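Local coordinates for hypothetical protein Atu1913 (Agrobacterium tumefaciens str., PDB 2B1Y), which is of unknown function, belongs to the DUF1883 family and forms a two-fold symmetric pair of chains whose beta-sheets are built from strands of both chains, at the interface of chains A and B. Coordinates in Å, arbitrary orientation; residue numbers count along the deposited sequence, not the author numbering. Chains: chain A/B, hypothetical protein Atu1913.

Contacts 1 and 2 lie about 32 Å apart, measured between the centres of their C-alpha atoms, and both join strands of one chain to strands of the other. They share strand 69-76: in chain A its A:Leu73 and A:Ile75 pack in contact 1, and its end in chain B lies between strands 8-16 and 30-36 of chain A in contact 2. Because the interface is two-fold symmetric, each contact has a twin with the chains exchanged. Such mutual strand exchange suggests that the pair is an intimate dimer, although the structure alone does not show the oligomeric state in solution.

Contact 1: the interface of chains A and B. Residues chain A 61, 73, 75, 87-89; chain B 22-25.
An intermolecular antiparallel beta-sheet puts strand 21-26 of chain B between strands 61-64 and 86-91 of chain A, with B:Ile24 bonded to A:Ile61 on one side while its neighbours B:Glu23 and B:Ser25 pair with A:Lys89 and A:Ser87 on the other. The backbone N of B:Ile24 donates to the carbonyl O of A:Ile61 at 2.7 Å, and A:Ile61 N returns a bond to B:Ile24 O. On the opposite edge, B:Ser25 N reaches A:Ser87 O at 2.8 Å and B:Glu23 N reaches A:Lys89 O, each pair being reciprocated.

The side chain of B:Ile24 packs on the apolar side of this sheet. Its chi1 of -57° sets CG1 anti to the carbonyl carbon and CG2 anti to the backbone N, which turns the two branches to different partners. The end methyl CD1 meets A:Leu73 CD1 at 3.9 Å, tip to tip, while CG1 lies against A:Val88 CG2, whose side chain runs alongside in the same direction. The other branch, CG2, touches A:Ile75 CD1 at 3.9 Å, the two side chains running antiparallel to one another. Strand 69-76 thus supplies a hydrophobic backing to the inserted strand, and B:Leu22 CB extends the packing to A:Val88 CG2.

B:Glu23 and A:Lys89 extend in parallel from the sheet, but their charged ends stay apart, with A:Lys89 NZ 5.4 Å from B:Glu23 OE1; any attraction there is probably modest. Beside them in the strand pair, the hydroxyl OG of A:Ser87 approaches B:Ser25 CB at 3.4 Å.

Contact 2: the interface of chains A and B. Residues chain A 6-8, 31, 33, 43; chain B 74-78.
A:Arg33 and B:Asp76 meet nearly perpendicular, and the guanidinium takes the carboxylate side-on through NE and NH1, one nitrogen to each oxygen. NE forms a salt bridge to B:Asp76 OD1 at 2.6 Å, arriving on the syn side but 31° out of the carboxylate plane, while NH1 meets OD2 from above that plane. The arginine chain runs extended from CG to NE, which carries its flat end out to both acidic residues. NH1 also makes a salt bridge with B:Glu78 OE1 at 2.6 Å, here on the anti side and with the two flat groups nearly coplanar. A water links A:Arg33 NH2 to the same glutamate oxygen.

B:Asp76 OD2 accepts from several donors, among them A:Arg33 NH1, A:Asn31 ND2 at 2.8 Å and, within chain B, the backbone N of B:Glu78, which meets the anti lone pair of OD2. This would hold the carboxylate against rotation and probably favours its ionised form. The asparagine amide is turned 50° from the carboxylate, and its ND2 also reaches B:Glu78 O on a lone pair at 3.0 Å.

B:Glu78 CB sits over the centre of the A:Phe6 ring face, 3.8 Å from its centroid. The same ring has its CE2 close to B:Asp76 CB and packs against CH2 groups of both acidic side chains. Along the same strands, A:Arg33 and B:Ile74 exchange backbone bonds in an antiparallel bridge that joins strands 30-36 and 69-76. B:Ile74, its CG2 anti to the backbone N, presents that methyl to A:Phe43 CZ at 3.6 Å.

Contact 1: the interface of chains A and B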
loop_
_atom_site.group_PDB
_atom_site.type_symbol
_atom_site.label_atom_id
_atom_site.label_comp_id
_atom_site.label_asym_id
_atom_site.label_seq_id
_atom_site.Cartn_x
_atom_site.Cartn_y
_atom_site.Cartn_z
ATOM N N ILE A 61 8.257 17.716 -14.064
ATOM C CA ILE A 61 6.999 18.158 -13.499
ATOM C C ILE A 61 7.345 18.996 -12.268
ATOM O O ILE A 61 8.508 18.969 -11.764
ATOM C CB ILE A 61 6.099 16.992 -13.131
ATOM C CG1 ILE A 61 6.816 16.011 -12.205
ATOM C CG2 ILE A 61 5.560 16.241 -14.400
ATOM C CD1 ILE A 61 5.902 15.488 -11.115
ATOM N N LEU A 73 10.648 12.745 -1.053
ATOM C CA LEU A 73 10.172 12.564 -2.416
ATOM C C LEU A 73 10.564 11.158 -2.828
ATOM O O LEU A 73 11.757 10.788 -2.731
ATOM C CB LEU A 73 10.824 13.579 -3.358
ATOM C CG LEU A 73 10.433 13.370 -4.823
ATOM C CD1 LEU A 73 8.969 13.744 -4.950
ATOM C CD2 LEU A 73 11.319 14.193 -5.708
ATOM N N ILE A 75 10.537 8.442 -5.961
ATOM C CA ILE A 75 10.322 8.039 -7.354
ATOM C C ILE A 75 10.291 6.520 -7.357
ATOM O O ILE A 75 11.198 5.892 -6.816
ATOM C CB ILE A 75 11.492 8.501 -8.272
ATOM C CG1 ILE A 75 11.729 10.019 -8.090
ATOM C CG2 ILE A 75 11.214 8.117 -9.724
ATOM C CD1 ILE A 75 10.559 10.865 -8.419
ATOM N N SER A 87 15.974 13.308 -11.194
ATOM C CA SER A 87 16.652 14.412 -10.520
ATOM C C SER A 87 15.585 15.330 -9.956
ATOM O O SER A 87 14.430 15.341 -10.433
ATOM C CB SER A 87 17.645 15.123 -11.445
ATOM O OG SER A 87 16.958 15.900 -12.400
ATOM N N VAL A 88 15.936 16.054 -8.897
ATOM C CA VAL A 88 15.024 17.001 -8.275
ATOM C C VAL A 88 15.759 18.331 -7.972
ATOM O O VAL A 88 16.875 18.339 -7.448
ATOM C CB VAL A 88 14.280 16.407 -7.014
ATOM C CG1 VAL A 88 15.229 15.950 -5.938
ATOM C CG2 VAL A 88 13.249 17.421 -6.450
ATOM N N LYS A 89 15.136 19.442 -8.346
ATOM C CA LYS A 89 15.696 20.775 -8.115
ATOM C C LYS A 89 14.672 21.451 -7.235
ATOM O O LYS A 89 13.476 21.428 -7.523
ATOM C CB LYS A 89 15.893 21.519 -9.445
ATOM C CG LYS A 89 16.641 22.817 -9.357
ATOM C CD LYS A 89 16.701 23.509 -10.721
ATOM C CE LYS A 89 18.087 24.116 -10.932
ATOM N NZ LYS A 89 18.167 25.375 -11.780
ATOM N N LEU B 22 9.127 21.771 -6.113
ATOM C CA LEU B 22 10.083 20.775 -6.520
ATOM C C LEU B 22 9.956 20.583 -8.030
ATOM O O LEU B 22 8.854 20.293 -8.546
ATOM C CB LEU B 22 9.789 19.463 -5.809
ATOM C CG LEU B 22 9.611 19.535 -4.295
ATOM C CD1 LEU B 22 9.339 18.125 -3.752
ATOM C CD2 LEU B 22 10.848 20.151 -3.678
ATOM N N GLU B 23 11.074 20.758 -8.730
ATOM C CA GLU B 23 11.120 20.478 -10.144
ATOM C C GLU B 23 11.748 19.099 -10.396
ATOM O O GLU B 23 12.953 18.876 -10.148
ATOM C CB GLU B 23 11.889 21.598 -10.876
ATOM C CG GLU B 23 11.949 21.363 -12.399
ATOM C CD GLU B 23 12.346 22.601 -13.165
ATOM O OE1 GLU B 23 13.536 22.914 -13.198
ATOM O OE2 GLU B 23 11.461 23.273 -13.730
ATOM N N ILE B 24 10.947 18.153 -10.879
ATOM C CA ILE B 24 11.386 16.760 -10.854
ATOM C C ILE B 24 11.534 16.231 -12.271
ATOM O O ILE B 24 10.570 16.355 -13.049
ATOM C CB ILE B 24 10.339 15.897 -10.074
ATOM C CG1 ILE B 24 10.140 16.460 -8.656
ATOM C CG2 ILE B 24 10.717 14.410 -10.094
ATOM C CD1 ILE B 24 8.799 16.121 -8.092
ATOM N N SER B 25 12.723 15.701 -12.622
ATOM C CA SER B 25 12.976 15.177 -13.963
ATOM C C SER B 25 12.985 13.657 -13.894
ATOM O O SER B 25 13.485 13.098 -12.910
ATOM C CB SER B 25 14.350 15.638 -14.501
ATOM O OG SER B 25 14.422 17.081 -14.674
#

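Contact 2: the interface of chains A and B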
loop_
_atom_site.group_PDB
_atom_site.type_symbol
_atom_site.label_atom_id
_atom_site.label_comp_id
_atom_site.label_asym_id
_atom_site.label_seq_id
_atom_site.Cartn_x
_atom_site.Cartn_y
_atom_site.Cartn_z
ATOM N N PHE A 6 -10.114 3.416 2.701
ATOM C CA PHE A 6 -11.221 2.572 2.178
ATOM C C PHE A 6 -11.754 1.710 3.320
ATOM O O PHE A 6 -11.084 1.574 4.345
ATOM C CB PHE A 6 -10.725 1.678 1.043
ATOM C CG PHE A 6 -9.491 0.876 1.396
ATOM C CD1 PHE A 6 -8.225 1.360 1.075
ATOM C CD2 PHE A 6 -9.596 -0.355 2.081
ATOM C CE1 PHE A 6 -7.066 0.615 1.416
ATOM C CE2 PHE A 6 -8.447 -1.089 2.416
ATOM C CZ PHE A 6 -7.187 -0.598 2.088
ATOM N N ARG A 7 -12.939 1.120 3.155
ATOM C CA ARG A 7 -13.542 0.334 4.211
ATOM C C ARG A 7 -13.034 -1.105 4.135
ATOM O O ARG A 7 -12.647 -1.577 3.078
ATOM C CB ARG A 7 -15.082 0.358 4.136
ATOM C CG ARG A 7 -15.738 1.761 4.386
ATOM C CD ARG A 7 -17.237 1.642 4.536
ATOM N NE ARG A 7 -17.510 0.875 5.739
ATOM C CZ ARG A 7 -18.485 -0.009 5.875
ATOM N NH1 ARG A 7 -18.593 -0.653 7.013
ATOM N NH2 ARG A 7 -19.328 -0.243 4.883
ATOM N N TYR A 8 -13.053 -1.793 5.252
ATOM C CA TYR A 8 -12.602 -3.195 5.263
ATOM C C TYR A 8 -13.218 -3.932 6.439
ATOM O O TYR A 8 -13.714 -3.315 7.401
ATOM C CB TYR A 8 -11.059 -3.289 5.330
ATOM C CG TYR A 8 -10.495 -2.872 6.664
ATOM C CD1 TYR A 8 -10.331 -1.522 6.964
ATOM C CD2 TYR A 8 -10.152 -3.818 7.634
ATOM C CE1 TYR A 8 -9.836 -1.124 8.199
ATOM C CE2 TYR A 8 -9.664 -3.432 8.873
ATOM C CZ TYR A 8 -9.507 -2.067 9.137
ATOM O OH TYR A 8 -9.005 -1.646 10.342
ATOM N N ASN A 31 -11.932 -7.267 -2.528
ATOM C CA ASN A 31 -10.626 -7.914 -2.393
ATOM C C ASN A 31 -10.649 -8.830 -1.189
ATOM O O ASN A 31 -11.279 -8.519 -0.175
ATOM C CB ASN A 31 -9.525 -6.869 -2.159
ATOM C CG ASN A 31 -9.525 -5.797 -3.240
ATOM O OD1 ASN A 31 -9.625 -6.112 -4.422
ATOM N ND2 ASN A 31 -9.456 -4.553 -2.835
ATOM N N ARG A 33 -7.849 -10.897 1.234
ATOM C CA ARG A 33 -6.400 -10.978 1.473
ATOM C C ARG A 33 -6.199 -11.739 2.771
ATOM O O ARG A 33 -6.687 -11.306 3.818
ATOM C CB ARG A 33 -5.805 -9.577 1.643
ATOM C CG ARG A 33 -6.315 -8.515 0.701
ATOM C CD ARG A 33 -5.473 -7.247 0.845
ATOM N NE ARG A 33 -6.182 -6.062 0.388
ATOM C CZ ARG A 33 -5.617 -4.994 -0.166
ATOM N NH1 ARG A 33 -6.393 -3.967 -0.511
ATOM N NH2 ARG A 33 -4.304 -4.957 -0.399
ATOM N N PHE A 43 -0.624 -3.647 6.794
ATOM C CA PHE A 43 -1.921 -3.242 6.273
ATOM C C PHE A 43 -2.526 -2.039 7.043
ATOM O O PHE A 43 -2.996 -1.073 6.430
ATOM C CB PHE A 43 -2.899 -4.428 6.317
ATOM C CG PHE A 43 -4.285 -4.095 5.843
ATOM C CD1 PHE A 43 -4.580 -4.080 4.473
ATOM C CD2 PHE A 43 -5.303 -3.832 6.761
ATOM C CE1 PHE A 43 -5.866 -3.774 4.026
ATOM C CE2 PHE A 43 -6.575 -3.536 6.305
ATOM C CZ PHE A 43 -6.849 -3.539 4.937
ATOM N N ILE B 74 -8.617 -10.284 5.532
ATOM C CA ILE B 74 -9.179 -8.968 5.259
ATOM C C ILE B 74 -10.077 -9.069 4.076
ATOM O O ILE B 74 -9.675 -9.601 3.051
ATOM C CB ILE B 74 -8.067 -7.931 4.951
ATOM C CG1 ILE B 74 -7.192 -7.731 6.176
ATOM C CG2 ILE B 74 -8.663 -6.601 4.405
ATOM C CD1 ILE B 74 -7.875 -7.330 7.423
ATOM N N ILE B 75 -11.284 -8.531 4.211
ATOM C CA ILE B 75 -12.151 -8.259 3.062
ATOM C C ILE B 75 -12.188 -6.749 2.906
ATOM O O ILE B 75 -12.451 -6.043 3.877
ATOM C CB ILE B 75 -13.606 -8.756 3.311
ATOM C CG1 ILE B 75 -13.584 -10.243 3.739
ATOM C CG2 ILE B 75 -14.473 -8.510 2.078
ATOM C CD1 ILE B 75 -12.978 -11.156 2.744
ATOM N N ASP B 76 -11.918 -6.237 1.709
ATOM C CA ASP B 76 -11.833 -4.776 1.620
ATOM C C ASP B 76 -12.235 -4.202 0.284
ATOM O O ASP B 76 -12.251 -4.880 -0.748
ATOM C CB ASP B 76 -10.422 -4.295 1.997
ATOM C CG ASP B 76 -9.394 -4.603 0.908
ATOM O OD1 ASP B 76 -8.708 -5.630 0.993
ATOM O OD2 ASP B 76 -9.333 -3.850 -0.081
ATOM N N ALA B 77 -12.529 -2.908 0.316
ATOM C CA ALA B 77 -13.076 -2.222 -0.830
ATOM C C ALA B 77 -12.042 -1.365 -1.561
ATOM O O ALA B 77 -12.425 -0.452 -2.295
ATOM C CB ALA B 77 -14.262 -1.372 -0.398
ATOM N N GLU B 78 -10.752 -1.649 -1.405
ATOM C CA GLU B 78 -9.764 -0.857 -2.151
ATOM C C GLU B 78 -9.975 -0.934 -3.679
ATOM O O GLU B 78 -9.934 -2.002 -4.244
ATOM C CB GLU B 78 -8.335 -1.269 -1.783
ATOM C CG GLU B 78 -7.311 -0.414 -2.531
ATOM C CD GLU B 78 -5.859 -0.677 -2.141
ATOM O OE1 GLU B 78 -5.506 -1.808 -1.750
ATOM O OE2 GLU B 78 -5.056 0.282 -2.255
HETATM O O HOH W 1 -3.220 -2.825 -2.032
#